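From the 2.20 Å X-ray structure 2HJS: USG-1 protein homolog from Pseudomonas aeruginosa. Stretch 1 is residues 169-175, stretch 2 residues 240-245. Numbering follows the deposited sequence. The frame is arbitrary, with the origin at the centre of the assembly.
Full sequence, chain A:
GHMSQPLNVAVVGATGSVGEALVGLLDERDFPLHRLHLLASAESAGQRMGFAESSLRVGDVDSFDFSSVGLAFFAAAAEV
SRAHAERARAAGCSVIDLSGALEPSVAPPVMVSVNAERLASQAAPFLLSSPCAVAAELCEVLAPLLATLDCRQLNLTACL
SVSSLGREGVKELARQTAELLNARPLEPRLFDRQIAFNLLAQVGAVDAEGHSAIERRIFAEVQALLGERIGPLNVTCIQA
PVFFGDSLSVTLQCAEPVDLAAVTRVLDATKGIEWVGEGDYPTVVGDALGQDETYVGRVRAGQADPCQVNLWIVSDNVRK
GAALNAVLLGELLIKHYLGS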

# COMPACT_ATOMS: atom_id res chain seq x y z
N GLY A 169 1.61 3.28 -19.34
CA GLY A 169 2.05 3.25 -17.95
C GLY A 169 3.14 2.22 -17.73
O GLY A 169 4.13 2.51 -17.07
N VAL A 170 2.95 1.03 -18.31
CA VAL A 170 3.95 -0.04 -18.29
C VAL A 170 5.25 0.46 -18.91
O VAL A 170 6.32 0.26 -18.33
CB VAL A 170 3.44 -1.31 -19.04
CG1 VAL A 170 4.56 -2.30 -19.34
CG2 VAL A 170 2.35 -1.97 -18.22
N LYS A 171 5.15 1.12 -20.06
CA LYS A 171 6.32 1.68 -20.74
C LYS A 171 7.02 2.77 -19.94
O LYS A 171 8.24 2.79 -19.87
CB LYS A 171 5.95 2.16 -22.15
CG LYS A 171 6.07 1.04 -23.19
CD LYS A 171 4.84 0.89 -24.11
CE LYS A 171 5.01 1.55 -25.47
NZ LYS A 171 4.84 3.04 -25.40
N GLU A 172 6.25 3.66 -19.34
CA GLU A 172 6.78 4.76 -18.53
C GLU A 172 7.58 4.23 -17.34
O GLU A 172 8.68 4.72 -17.06
CB GLU A 172 5.62 5.65 -18.05
CG GLU A 172 6.01 6.83 -17.16
CD GLU A 172 6.60 8.00 -17.91
OE1 GLU A 172 6.57 7.99 -19.17
OE2 GLU A 172 7.10 8.94 -17.26
N LEU A 173 7.05 3.21 -16.68
CA LEU A 173 7.72 2.63 -15.52
C LEU A 173 9.04 1.98 -15.90
O LEU A 173 10.06 2.26 -15.28
CB LEU A 173 6.82 1.64 -14.78
CG LEU A 173 7.47 1.01 -13.54
CD1 LEU A 173 7.73 2.06 -12.42
CD2 LEU A 173 6.64 -0.13 -13.02
N ALA A 174 9.01 1.13 -16.93
CA ALA A 174 10.22 0.47 -17.42
C ALA A 174 11.30 1.49 -17.83
O ALA A 174 12.48 1.32 -17.52
CB ALA A 174 9.89 -0.47 -18.58
N ARG A 175 10.89 2.55 -18.52
CA ARG A 175 11.81 3.58 -19.03
C ARG A 175 12.44 4.39 -17.89
O ARG A 175 13.65 4.58 -17.85
CB ARG A 175 11.11 4.49 -20.04
CG ARG A 175 12.06 5.42 -20.79
CD ARG A 175 11.32 6.38 -21.76
NE ARG A 175 10.17 7.01 -21.12
CZ ARG A 175 10.24 8.09 -20.34
NH1 ARG A 175 11.40 8.69 -20.10
NH2 ARG A 175 9.12 8.57 -19.79
N ALA A 240 1.60 1.97 -7.25
CA ALA A 240 2.86 1.30 -6.86
C ALA A 240 3.77 1.14 -8.06
O ALA A 240 3.28 1.03 -9.20
CB ALA A 240 2.56 -0.07 -6.22
N PRO A 241 5.10 1.11 -7.84
CA PRO A 241 5.95 0.88 -9.01
C PRO A 241 6.00 -0.62 -9.36
O PRO A 241 7.03 -1.29 -9.18
CB PRO A 241 7.31 1.42 -8.55
CG PRO A 241 7.31 1.18 -7.03
CD PRO A 241 5.88 1.26 -6.59
N VAL A 242 4.86 -1.16 -9.78
CA VAL A 242 4.78 -2.57 -10.19
C VAL A 242 4.11 -2.60 -11.55
O VAL A 242 3.32 -1.71 -11.86
CB VAL A 242 4.16 -3.54 -9.09
CG1 VAL A 242 4.31 -3.00 -7.66
CG2 VAL A 242 2.79 -3.94 -9.36
N PHE A 243 4.44 -3.58 -12.38
CA PHE A 243 3.90 -3.59 -13.76
C PHE A 243 2.44 -4.03 -13.87
O PHE A 243 1.62 -3.32 -14.44
CB PHE A 243 4.78 -4.40 -14.70
CG PHE A 243 6.10 -3.75 -14.99
CD1 PHE A 243 7.26 -4.27 -14.45
CD2 PHE A 243 6.18 -2.61 -15.79
CE1 PHE A 243 8.51 -3.68 -14.70
CE2 PHE A 243 7.42 -2.00 -16.04
CZ PHE A 243 8.59 -2.54 -15.50
N PHE A 244 2.13 -5.21 -13.31
CA PHE A 244 0.85 -5.87 -13.50
C PHE A 244 0.26 -6.37 -12.16
O PHE A 244 1.01 -6.83 -11.28
CB PHE A 244 1.04 -7.07 -14.44
CG PHE A 244 1.65 -6.72 -15.76
CD1 PHE A 244 2.94 -7.14 -16.07
CD2 PHE A 244 0.95 -5.98 -16.70
CE1 PHE A 244 3.53 -6.81 -17.29
CE2 PHE A 244 1.53 -5.65 -17.96
CZ PHE A 244 2.81 -6.06 -18.24
N GLY A 245 -1.07 -6.29 -12.03
CA GLY A 245 -1.80 -6.90 -10.90
C GLY A 245 -2.25 -5.90 -9.85
O GLY A 245 -1.58 -4.88 -9.63

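The contact between these two stretches is a small apolar packing of one helical face against an irregular loop, with no hydrogen bond or salt bridge across it and 324 Å² buried in all. It illustrates how an aromatic ring can seal a loop to a helix where the backbone groups it meets already bond each other. Phe243 is the centre. Its chi1 of -70° (m) brings the end of the side chain nearer the helix, where Leu173 CD2 lies 3.8 Å from the centroid of the Phe243 ring and 18° off its normal, a CH-pi contact over one face. The ring edge meets backbone: Phe243 CE2 is 3.4 Å from Val170 O and 3.6 Å from Ala174 N, two atoms joined by a helical hydrogen bond of 3.2 Å. Ala174 adds a small apolar contact, its CB 3.9 Å from Phe243 CE2.

Leu173 points toward the loop and, with chi1 t and chi2 p, both its methyls touch Pro241, CD1 at 3.9 Å from Pro241 CB and CD2 at 3.7 Å from Pro241 C. Both residues are buried, a setting that suits apolar groups. The closest approaches of Val170 are CG1 to Phe243 CD2, 3.9 Å, and CG2 to Phe244 CE2, 3.8 Å. Glu172 and Arg175, which make no contact with the loop, form a salt bridge within the helix.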